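Local coordinates for protein glutaredoxin 2 (Salmonella enterica subsp. enterica serovar Typhimurium, PDB 3IR4) that binds glutathione and, as a glutaredoxin with a glutathione S-transferase-like fold, probably catalyses glutathione-dependent reduction of disulfides, at residues Lys17-Ile27 with Val69-Leu80; Gln102-Lys110 with Ser133-Ser143. All coordinates share one frame; numbering follows the deposited sequence. Where two conformers were deposited one is given.

Contact 1. Residues Lys17-Ile27 with Val69-Leu80; sequences KARMIFGLKNI and VHYVDNLDGKPL. With SO4 (sulfate ion), chain D.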
loop_
_atom_site.group_PDB
_atom_site.type_symbol
_atom_site.label_atom_id
_atom_site.label_comp_id
_atom_site.label_asym_id
_atom_site.label_seq_id
_atom_site.Cartn_x
_atom_site.Cartn_y
_atom_site.Cartn_z
ATOM N N LYS A 17 4.471 0.629 -0.857
ATOM C CA LYS A 17 5.439 1.732 -0.869
ATOM C C LYS A 17 6.805 1.240 -1.385
ATOM O O LYS A 17 7.422 1.854 -2.242
ATOM C CB LYS A 17 5.607 2.359 0.519
ATOM C CG LYS A 17 4.352 3.033 1.021
ATOM C CD LYS A 17 4.492 3.603 2.412
ATOM C CE LYS A 17 3.161 3.902 2.994
ATOM N NZ LYS A 17 3.211 4.638 4.267
ATOM N N ALA A 18 7.258 0.125 -0.815
ATOM C CA ALA A 18 8.553 -0.456 -1.140
ATOM C C ALA A 18 8.648 -0.906 -2.589
ATOM O O ALA A 18 9.723 -0.900 -3.149
ATOM C CB ALA A 18 8.880 -1.616 -0.221
ATOM N N ARG A 19 7.534 -1.288 -3.196
ATOM C CA ARG A 19 7.498 -1.691 -4.593
ATOM C C ARG A 19 7.483 -0.519 -5.567
ATOM O O ARG A 19 7.836 -0.686 -6.734
ATOM C CB ARG A 19 6.248 -2.529 -4.853
ATOM C CG ARG A 19 6.310 -3.871 -4.189
ATOM C CD ARG A 19 4.976 -4.580 -4.257
ATOM N NE ARG A 19 4.667 -4.863 -5.649
ATOM C CZ ARG A 19 3.511 -5.327 -6.098
ATOM N NH1 ARG A 19 2.512 -5.553 -5.261
ATOM N NH2 ARG A 19 3.357 -5.558 -7.399
HETATM N N MSE A 20 7.012 0.643 -5.127
HETATM C CA MSE A 20 6.781 1.729 -6.072
HETATM C C MSE A 20 7.999 2.215 -6.849
HETATM O O MSE A 20 7.905 2.433 -8.033
HETATM C CB MSE A 20 6.103 2.925 -5.394
HETATM C CG MSE A 20 4.671 2.641 -4.986
HETATM SE SE MSE A 20 3.880 4.080 -3.963
HETATM C CE MSE A 20 3.716 5.394 -5.360
ATOM N N ILE A 21 9.128 2.434 -6.173
ATOM C CA ILE A 21 10.294 2.987 -6.869
ATOM C C ILE A 21 10.810 1.997 -7.895
ATOM O O ILE A 21 11.299 2.400 -8.952
ATOM C CB ILE A 21 11.417 3.464 -5.912
ATOM C CG1 ILE A 21 10.937 4.633 -5.043
ATOM C CG2 ILE A 21 12.701 3.860 -6.696
ATOM C CD1 ILE A 21 10.623 5.892 -5.748
ATOM N N PHE A 22 10.750 0.694 -7.599
ATOM C CA PHE A 22 11.171 -0.292 -8.583
ATOM C C PHE A 22 10.400 -0.100 -9.882
ATOM O O PHE A 22 10.939 -0.148 -10.982
ATOM C CB PHE A 22 11.003 -1.711 -8.060
ATOM C CG PHE A 22 11.978 -2.084 -6.992
ATOM C CD1 PHE A 22 13.262 -2.507 -7.303
ATOM C CD2 PHE A 22 11.617 -2.013 -5.648
ATOM C CE1 PHE A 22 14.154 -2.863 -6.324
ATOM C CE2 PHE A 22 12.533 -2.372 -4.663
ATOM C CZ PHE A 22 13.802 -2.808 -5.013
ATOM N N GLY A 23 9.092 0.079 -9.773
ATOM C CA GLY A 23 8.287 0.273 -10.944
ATOM C C GLY A 23 8.551 1.565 -11.659
ATOM O O GLY A 23 8.717 1.612 -12.880
ATOM N N LEU A 24 8.599 2.646 -10.899
ATOM C CA LEU A 24 8.785 3.966 -11.490
ATOM C C LEU A 24 10.120 4.121 -12.218
ATOM O O LEU A 24 10.201 4.869 -13.181
ATOM C CB LEU A 24 8.660 5.075 -10.428
ATOM C CG LEU A 24 7.275 5.188 -9.809
ATOM C CD1 LEU A 24 7.261 6.050 -8.539
ATOM C CD2 LEU A 24 6.273 5.708 -10.817
ATOM N N LYS A 25 11.154 3.458 -11.717
ATOM C CA LYS A 25 12.499 3.528 -12.276
ATOM C C LYS A 25 12.833 2.333 -13.166
ATOM O O LYS A 25 13.946 2.253 -13.686
ATOM C CB LYS A 25 13.550 3.647 -11.176
ATOM C CG LYS A 25 13.351 4.891 -10.309
ATOM C CD LYS A 25 14.544 5.190 -9.412
ATOM C CE LYS A 25 15.663 5.922 -10.111
ATOM N NZ LYS A 25 16.872 6.090 -9.215
ATOM N N ASN A 26 11.902 1.397 -13.338
ATOM C CA ASN A 26 12.137 0.181 -14.118
ATOM C C ASN A 26 13.349 -0.611 -13.639
ATOM O O ASN A 26 14.148 -1.095 -14.416
ATOM C CB ASN A 26 12.214 0.496 -15.633
ATOM C CG ASN A 26 11.030 1.337 -16.099
ATOM O OD1 ASN A 26 9.907 1.011 -15.843
ATOM N ND2 ASN A 26 11.306 2.454 -16.724
ATOM N N ILE A 27 13.467 -0.720 -12.325
ATOM C CA ILE A 27 14.522 -1.517 -11.709
ATOM C C ILE A 27 13.927 -2.892 -11.400
ATOM O O ILE A 27 12.907 -2.967 -10.717
ATOM C CB ILE A 27 15.032 -0.874 -10.400
ATOM C CG1 ILE A 27 15.655 0.496 -10.687
ATOM C CG2 ILE A 27 16.014 -1.792 -9.677
ATOM C CD1 ILE A 27 15.785 1.346 -9.427
ATOM N N VAL A 69 12.552 2.664 0.115
ATOM C CA VAL A 69 12.217 3.625 -0.922
ATOM C C VAL A 69 13.425 4.491 -1.257
ATOM O O VAL A 69 13.793 4.638 -2.404
ATOM C CB VAL A 69 10.996 4.481 -0.501
ATOM C CG1 VAL A 69 10.852 5.743 -1.369
ATOM C CG2 VAL A 69 9.698 3.635 -0.557
ATOM N N HIS A 70 14.005 5.096 -0.230
ATOM C CA HIS A 70 15.134 6.005 -0.483
ATOM C C HIS A 70 16.397 5.295 -0.953
ATOM O O HIS A 70 17.079 5.795 -1.831
ATOM C CB HIS A 70 15.387 6.884 0.704
ATOM C CG HIS A 70 14.299 7.881 0.930
ATOM N ND1 HIS A 70 13.535 7.903 2.073
ATOM C CD2 HIS A 70 13.836 8.892 0.146
ATOM C CE1 HIS A 70 12.653 8.883 1.984
ATOM N NE2 HIS A 70 12.809 9.495 0.819
ATOM N N TYR A 71 16.719 4.135 -0.386
ATOM C CA TYR A 71 17.876 3.380 -0.839
ATOM C C TYR A 71 17.765 3.084 -2.336
ATOM O O TYR A 71 18.673 3.342 -3.135
ATOM C CB TYR A 71 17.978 2.082 -0.037
ATOM C CG TYR A 71 19.034 1.134 -0.576
ATOM C CD1 TYR A 71 20.387 1.359 -0.355
ATOM C CD2 TYR A 71 18.677 0.040 -1.342
ATOM C CE1 TYR A 71 21.360 0.489 -0.871
ATOM C CE2 TYR A 71 19.629 -0.834 -1.857
ATOM C CZ TYR A 71 20.974 -0.607 -1.631
ATOM O OH TYR A 71 21.932 -1.476 -2.131
ATOM N N VAL A 72 16.628 2.524 -2.732
ATOM C CA VAL A 72 16.436 2.145 -4.122
ATOM C C VAL A 72 16.379 3.378 -5.037
ATOM O O VAL A 72 16.947 3.359 -6.090
ATOM C CB VAL A 72 15.192 1.247 -4.277
ATOM C CG1 VAL A 72 14.907 0.890 -5.746
ATOM C CG2 VAL A 72 15.352 -0.031 -3.455
ATOM N N ASP A 73 15.721 4.451 -4.625
ATOM C CA ASP A 73 15.662 5.656 -5.440
ATOM C C ASP A 73 17.063 6.261 -5.619
ATOM O O ASP A 73 17.349 6.876 -6.642
ATOM C CB ASP A 73 14.747 6.697 -4.796
ATOM C CG ASP A 73 14.342 7.813 -5.750
ATOM O OD1 ASP A 73 14.205 7.545 -6.961
ATOM O OD2 ASP A 73 14.151 8.952 -5.257
ATOM N N ASN A 74 17.925 6.083 -4.633
ATOM C CA ASN A 74 19.243 6.697 -4.621
ATOM C C ASN A 74 20.341 5.846 -5.198
ATOM O O ASN A 74 21.446 6.345 -5.454
ATOM C CB ASN A 74 19.578 7.112 -3.182
ATOM C CG ASN A 74 18.666 8.200 -2.660
ATOM O OD1 ASN A 74 17.915 8.833 -3.397
ATOM N ND2 ASN A 74 18.743 8.446 -1.350
ATOM N N LEU A 75 20.034 4.583 -5.479
ATOM C CA LEU A 75 21.077 3.627 -5.824
ATOM C C LEU A 75 21.835 3.972 -7.108
ATOM O O LEU A 75 23.029 3.706 -7.197
ATOM C CB LEU A 75 20.472 2.210 -5.846
ATOM C CG LEU A 75 21.459 1.055 -5.871
ATOM C CD1 LEU A 75 22.438 1.094 -4.708
ATOM C CD2 LEU A 75 20.652 -0.242 -5.903
ATOM N N ASP A 76 21.162 4.560 -8.096
ATOM C CA ASP A 76 21.770 4.931 -9.392
ATOM C C ASP A 76 22.268 6.378 -9.439
ATOM O O ASP A 76 22.730 6.849 -10.473
ATOM C CB ASP A 76 20.842 4.599 -10.582
ATOM C CG ASP A 76 19.671 5.545 -10.732
ATOM O OD1 ASP A 76 18.864 5.333 -11.667
ATOM O OD2 ASP A 76 19.521 6.487 -9.946
ATOM N N GLY A 77 22.159 7.088 -8.326
ATOM C CA GLY A 77 22.632 8.463 -8.235
ATOM C C GLY A 77 21.680 9.515 -8.753
ATOM O O GLY A 77 22.013 10.689 -8.695
ATOM N N LYS A 78 20.497 9.115 -9.239
ATOM C CA LYS A 78 19.528 10.039 -9.820
ATOM C C LYS A 78 18.127 9.785 -9.270
ATOM O O LYS A 78 17.295 9.092 -9.887
ATOM C CB LYS A 78 19.507 9.972 -11.332
ATOM C CG LYS A 78 18.623 11.094 -11.934
ATOM C CD LYS A 78 18.565 11.072 -13.449
ATOM C CE LYS A 78 17.310 11.798 -13.990
ATOM N NZ LYS A 78 15.963 11.170 -13.672
ATOM N N PRO A 79 17.844 10.315 -8.090
ATOM C CA PRO A 79 16.519 10.134 -7.509
ATOM C C PRO A 79 15.390 10.663 -8.385
ATOM O O PRO A 79 15.538 11.674 -9.061
ATOM C CB PRO A 79 16.590 11.001 -6.234
ATOM C CG PRO A 79 18.019 11.156 -5.926
ATOM C CD PRO A 79 18.766 11.055 -7.205
ATOM N N LEU A 80 14.246 9.983 -8.312
ATOM C CA LEU A 80 13.000 10.541 -8.824
ATOM C C LEU A 80 12.255 11.362 -7.789
ATOM O O LEU A 80 11.389 12.148 -8.163
ATOM C CB LEU A 80 12.083 9.441 -9.339
ATOM C CG LEU A 80 12.526 8.676 -10.582
ATOM C CD1 LEU A 80 11.396 7.799 -11.100
ATOM C CD2 LEU A 80 12.976 9.628 -11.688
HETATM S S SO4 D . 24.956 -1.135 -0.115
HETATM O O1 SO4 D . 24.455 -0.825 -1.459
HETATM O O2 SO4 D . 24.161 -0.483 0.951
HETATM O O3 SO4 D . 24.964 -2.576 0.079
HETATM O O4 SO4 D . 26.360 -0.699 -0.059
HETATM O O HOH W 1 18.298 3.784 -8.431
#

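Contact 2. Residues Gln102-Lys110 with Ser133-Ser143; sequences QLLLPRFAK and SGSFDNHLAHS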
loop_
_atom_site.group_PDB
_atom_site.type_symbol
_atom_site.label_atom_id
_atom_site.label_comp_id
_atom_site.label_asym_id
_atom_site.label_seq_id
_atom_site.Cartn_x
_atom_site.Cartn_y
_atom_site.Cartn_z
ATOM N N GLN A 102 -11.620 0.203 8.812
ATOM C CA GLN A 102 -12.929 -0.401 9.005
ATOM C C GLN A 102 -13.507 -0.877 7.675
ATOM O O GLN A 102 -14.325 -1.775 7.668
ATOM C CB GLN A 102 -13.864 0.529 9.723
ATOM C CG GLN A 102 -13.431 0.796 11.140
ATOM C CD GLN A 102 -14.472 1.500 11.973
ATOM O OE1 GLN A 102 -15.381 2.151 11.466
ATOM N NE2 GLN A 102 -14.340 1.378 13.276
ATOM N N LEU A 103 -13.121 -0.256 6.569
ATOM C CA LEU A 103 -13.447 -0.740 5.237
ATOM C C LEU A 103 -12.453 -1.826 4.789
ATOM O O LEU A 103 -12.841 -2.833 4.190
ATOM C CB LEU A 103 -13.422 0.412 4.221
ATOM C CG LEU A 103 -14.567 1.408 4.280
ATOM C CD1 LEU A 103 -14.253 2.581 3.391
ATOM C CD2 LEU A 103 -15.907 0.715 3.853
ATOM N N LEU A 104 -11.177 -1.582 4.992
ATOM C CA LEU A 104 -10.160 -2.437 4.371
ATOM C C LEU A 104 -9.940 -3.791 5.018
ATOM O O LEU A 104 -9.895 -4.790 4.324
ATOM C CB LEU A 104 -8.811 -1.695 4.234
ATOM C CG LEU A 104 -8.836 -0.437 3.372
ATOM C CD1 LEU A 104 -7.461 0.266 3.441
ATOM C CD2 LEU A 104 -9.215 -0.747 1.952
ATOM N N LEU A 105 -9.765 -3.836 6.327
ATOM C CA LEU A 105 -9.377 -5.096 6.960
ATOM C C LEU A 105 -10.385 -6.221 6.743
ATOM O O LEU A 105 -9.979 -7.338 6.424
ATOM C CB LEU A 105 -9.045 -4.893 8.444
ATOM C CG LEU A 105 -7.912 -3.892 8.769
ATOM C CD1 LEU A 105 -7.758 -3.792 10.259
ATOM C CD2 LEU A 105 -6.596 -4.254 8.097
ATOM N N PRO A 106 -11.700 -5.945 6.883
ATOM C CA PRO A 106 -12.627 -7.036 6.665
ATOM C C PRO A 106 -12.603 -7.552 5.242
ATOM O O PRO A 106 -12.885 -8.721 5.009
ATOM C CB PRO A 106 -13.992 -6.408 7.010
ATOM C CG PRO A 106 -13.698 -5.286 7.905
ATOM C CD PRO A 106 -12.395 -4.739 7.380
ATOM N N ARG A 107 -12.334 -6.658 4.288
ATOM C CA ARG A 107 -12.256 -7.027 2.896
ATOM C C ARG A 107 -10.960 -7.763 2.569
ATOM O O ARG A 107 -10.974 -8.769 1.844
ATOM C CB ARG A 107 -12.504 -5.804 2.003
ATOM C CG ARG A 107 -13.951 -5.350 2.069
ATOM C CD ARG A 107 -14.165 -4.036 1.364
ATOM N NE ARG A 107 -15.578 -3.616 1.305
ATOM C CZ ARG A 107 -16.264 -3.173 2.351
ATOM N NH1 ARG A 107 -15.678 -2.982 3.518
ATOM N NH2 ARG A 107 -17.560 -2.913 2.227
ATOM N N PHE A 108 -9.839 -7.311 3.121
ATOM C CA PHE A 108 -8.601 -8.056 2.966
ATOM C C PHE A 108 -8.804 -9.516 3.415
ATOM O O PHE A 108 -8.392 -10.448 2.728
ATOM C CB PHE A 108 -7.463 -7.457 3.825
ATOM C CG PHE A 108 -6.971 -6.081 3.410
ATOM C CD1 PHE A 108 -7.038 -5.595 2.118
ATOM C CD2 PHE A 108 -6.307 -5.323 4.338
ATOM C CE1 PHE A 108 -6.509 -4.347 1.797
ATOM C CE2 PHE A 108 -5.757 -4.074 4.000
ATOM C CZ PHE A 108 -5.874 -3.610 2.747
ATOM N N ALA A 109 -9.453 -9.686 4.556
ATOM C CA ALA A 109 -9.642 -11.001 5.159
ATOM C C ALA A 109 -10.510 -11.945 4.330
ATOM O O ALA A 109 -10.467 -13.146 4.536
ATOM C CB ALA A 109 -10.254 -10.840 6.513
ATOM N N LYS A 110 -11.313 -11.374 3.433
ATOM C CA LYS A 110 -12.192 -12.115 2.551
ATOM C C LYS A 110 -11.673 -12.283 1.143
ATOM O O LYS A 110 -12.337 -12.899 0.329
ATOM C CB LYS A 110 -13.543 -11.416 2.484
ATOM C CG LYS A 110 -14.390 -11.599 3.731
ATOM C CD LYS A 110 -15.581 -10.629 3.764
ATOM C CE LYS A 110 -16.824 -11.161 4.449
ATOM N NZ LYS A 110 -16.606 -11.536 5.860
ATOM N N SER A 133 -8.888 -4.089 16.678
ATOM C CA SER A 133 -9.675 -2.994 16.132
ATOM C C SER A 133 -11.134 -3.286 15.932
ATOM O O SER A 133 -11.850 -2.474 15.373
ATOM C CB SER A 133 -9.018 -2.396 14.901
ATOM O OG SER A 133 -8.954 -3.302 13.861
ATOM N N GLY A 134 -11.598 -4.415 16.442
ATOM C CA GLY A 134 -13.031 -4.692 16.468
ATOM C C GLY A 134 -13.552 -5.638 15.439
ATOM O O GLY A 134 -12.826 -6.205 14.637
ATOM N N SER A 135 -14.872 -5.798 15.491
ATOM C CA SER A 135 -15.574 -6.787 14.703
ATOM C C SER A 135 -15.640 -6.495 13.222
ATOM O O SER A 135 -16.171 -5.464 12.806
ATOM C CB SER A 135 -16.994 -6.895 15.274
ATOM O OG SER A 135 -17.872 -7.615 14.414
ATOM N N PHE A 136 -15.191 -7.446 12.415
ATOM C CA PHE A 136 -15.286 -7.335 10.976
ATOM C C PHE A 136 -16.746 -7.262 10.555
ATOM O O PHE A 136 -17.092 -6.487 9.656
ATOM C CB PHE A 136 -14.608 -8.515 10.285
ATOM C CG PHE A 136 -13.104 -8.491 10.308
ATOM C CD1 PHE A 136 -12.352 -7.390 10.729
ATOM C CD2 PHE A 136 -12.429 -9.565 9.759
ATOM C CE1 PHE A 136 -10.978 -7.417 10.652
ATOM C CE2 PHE A 136 -11.053 -9.570 9.694
ATOM C CZ PHE A 136 -10.340 -8.482 10.095
ATOM N N ASP A 137 -17.626 -8.062 11.159
ATOM C CA ASP A 137 -19.044 -7.989 10.761
ATOM C C ASP A 137 -19.686 -6.666 11.099
ATOM O O ASP A 137 -20.469 -6.145 10.311
ATOM C CB ASP A 137 -19.848 -9.167 11.291
ATOM C CG ASP A 137 -19.789 -10.349 10.348
ATOM O OD1 ASP A 137 -20.029 -10.213 9.107
ATOM O OD2 ASP A 137 -19.567 -11.443 10.862
ATOM N N ASN A 138 -19.369 -6.107 12.263
ATOM C CA ASN A 138 -19.868 -4.802 12.595
ATOM C C ASN A 138 -19.426 -3.783 11.533
ATOM O O ASN A 138 -20.205 -2.995 11.024
ATOM C CB ASN A 138 -19.374 -4.402 13.994
ATOM C CG ASN A 138 -19.743 -2.983 14.356
ATOM O OD1 ASN A 138 -19.201 -2.025 13.807
ATOM N ND2 ASN A 138 -20.637 -2.837 15.309
ATOM N N HIS A 139 -18.146 -3.809 11.220
ATOM C CA HIS A 139 -17.622 -2.855 10.250
ATOM C C HIS A 139 -18.255 -3.035 8.885
ATOM O O HIS A 139 -18.588 -2.040 8.226
ATOM C CB HIS A 139 -16.112 -2.982 10.179
ATOM C CG HIS A 139 -15.437 -2.680 11.462
ATOM N ND1 HIS A 139 -14.125 -3.010 11.704
ATOM C CD2 HIS A 139 -15.924 -2.171 12.615
ATOM C CE1 HIS A 139 -13.818 -2.649 12.942
ATOM N NE2 HIS A 139 -14.901 -2.172 13.530
ATOM N N LEU A 140 -18.410 -4.289 8.433
ATOM C CA LEU A 140 -19.045 -4.533 7.144
ATOM C C LEU A 140 -20.487 -4.038 7.099
ATOM O O LEU A 140 -20.945 -3.524 6.084
ATOM C CB LEU A 140 -18.961 -6.022 6.803
ATOM C CG LEU A 140 -17.595 -6.515 6.320
ATOM C CD1 LEU A 140 -17.591 -8.038 6.305
ATOM C CD2 LEU A 140 -17.230 -5.943 4.972
ATOM N N ALA A 141 -21.211 -4.181 8.211
ATOM C CA ALA A 141 -22.596 -3.723 8.299
ATOM C C ALA A 141 -22.689 -2.210 8.256
ATOM O O ALA A 141 -23.741 -1.682 7.927
ATOM C CB ALA A 141 -23.274 -4.264 9.535
ATOM N N HIS A 142 -21.594 -1.519 8.552
ATOM C CA HIS A 142 -21.500 -0.059 8.464
ATOM C C HIS A 142 -20.884 0.431 7.159
ATOM O O HIS A 142 -20.522 1.598 7.057
ATOM C CB HIS A 142 -20.701 0.460 9.659
ATOM C CG HIS A 142 -21.478 0.435 10.919
ATOM N ND1 HIS A 142 -21.604 -0.692 11.695
ATOM C CD2 HIS A 142 -22.242 1.384 11.501
ATOM C CE1 HIS A 142 -22.374 -0.417 12.736
ATOM N NE2 HIS A 142 -22.782 0.835 12.634
ATOM N N SER A 143 -20.795 -0.430 6.160
ATOM C CA SER A 143 -20.160 -0.050 4.902
ATOM C C SER A 143 -20.787 1.155 4.230
ATOM O O SER A 143 -20.080 1.982 3.672
ATOM C CB SER A 143 -20.194 -1.219 3.919
ATOM O OG SER A 143 -19.376 -2.295 4.309
HETATM O O HOH W 2 -16.605 -2.172 6.096
HETATM O O HOH W 3 -11.874 0.079 14.353
HETATM O O HOH W 4 -19.294 -11.333 6.735
#

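Contact 1. Residues Lys17-Ile27 with Val69-Leu80
Ile21, Phe22 and Ile27 close round Val72 where helices 13-25 and 65-74 of the thioredoxin-fold domain pack side by side, their segment axes 8.8 Å apart and 13° from parallel. Val72 splits its two methyls: CG1 sits 3.9 Å from the Phe22 ring centroid, almost on the ring normal, a CH-pi contact, while CG2 reaches CZ. CG1 also meets Ile21 CG2 and Ile27 CD1, and Val69 and Ile21 cross at about a right angle, CG1 to CG1 at 3.8 Å.

Toward the C-terminal ends Lys25 runs past Leu80 in the opposite sense, CG against Leu80 CD1 (3.6 Å), then bends at chi3 (82°), carrying its ammonium among oxygens of the last turn of helix 65-74 and the turn that follows. NZ donates to Asp73 O (2.7 Å), Lys78 O and Asp76 OD2 (2.8 Å), the last a salt bridge. A water accepting from NZ and Asp76 N and donating to Val72 O is a fourth neighbour, so the three N-H are shared. Asp73 OD1 fixes the returning chain, taking Leu80 N on the syn side. Asp76 OD2 is gripped from opposite faces of its carboxylate by Lys25 NZ and Lys78 N (2.9 Å), the latter closing an Asx turn.

Contact 2. Residues Gln102-Lys110 with Ser133-Ser143
Pro106 is the bump on segment 102-110, set between Phe136 and Leu140 of the short helix 136-141. Its CA stands over the centre of the Phe136 ring, 3.9 Å from the centroid and 10° off the normal, a CH-pi contact; its CB meets Leu140 CG at 3.7 Å. The ring of Phe136 in turn fills a hollow made by Pro106, Leu105 CB and Ala109 CB, the last coming obliquely to CE2 at 3.5 Å. Pro106 has no N-H to give the preceding turn, and helix 101-108 is kinked there.

This packing belongs to the all-helical C-terminal domain of the GST-like fold: the two short helical segments cross at -121° with 8.9 Å between axes, and helix 119-133 backs Leu105, Ala109 and Phe136.

Beyond the proline, Gln102 CG lies over the centre of one His139 ring face, the amide plane 26° from the ring, and Ser135 O lies over the opposite face. On the other flank Leu140 CD2 covers a face of the Arg107 guanidinium, 3.6 Å from NH1, while CD1 meets the end of Lys110 tip to tip. Extended from CG to NE and turned at its last torsion, Arg107 lays its guanidinium edge toward Ser143: NH2 donates to Ser143 OG at 2.8 Å, nearly in plane. NH1 binds Leu103 O, and NE is hydrogen-bonded to Ile218 O at the C terminus. A water that donates to Gln102 O and accepts from Arg107 NH1 at 2.9 Å also bonds to Ser143 OG and, weakly, His139 O, bridging the segments.

From the N terminus the chain passes through strand 5-8 into helix 13-25, then through strands 30-33, 53-55 and 61-63 before helix 65-74 returns to its side. Contact 1 closes this loop, with 41 residues between its segments, and ties two helices of the N-terminal thioredoxin-like domain. The chain then enters the C-terminal helical domain, where contact 2 closes a shorter loop of 22 residues, containing most of helix 119-133, and joins helix 101-108 to helix 136-141. The loops follow in series, neither nesting nor crossing. Both segments of each contact belong to one domain, and the contacts do not touch: their centres lie 33 Å apart on opposite sides of the chain's centre, their nearest atoms about 11 Å.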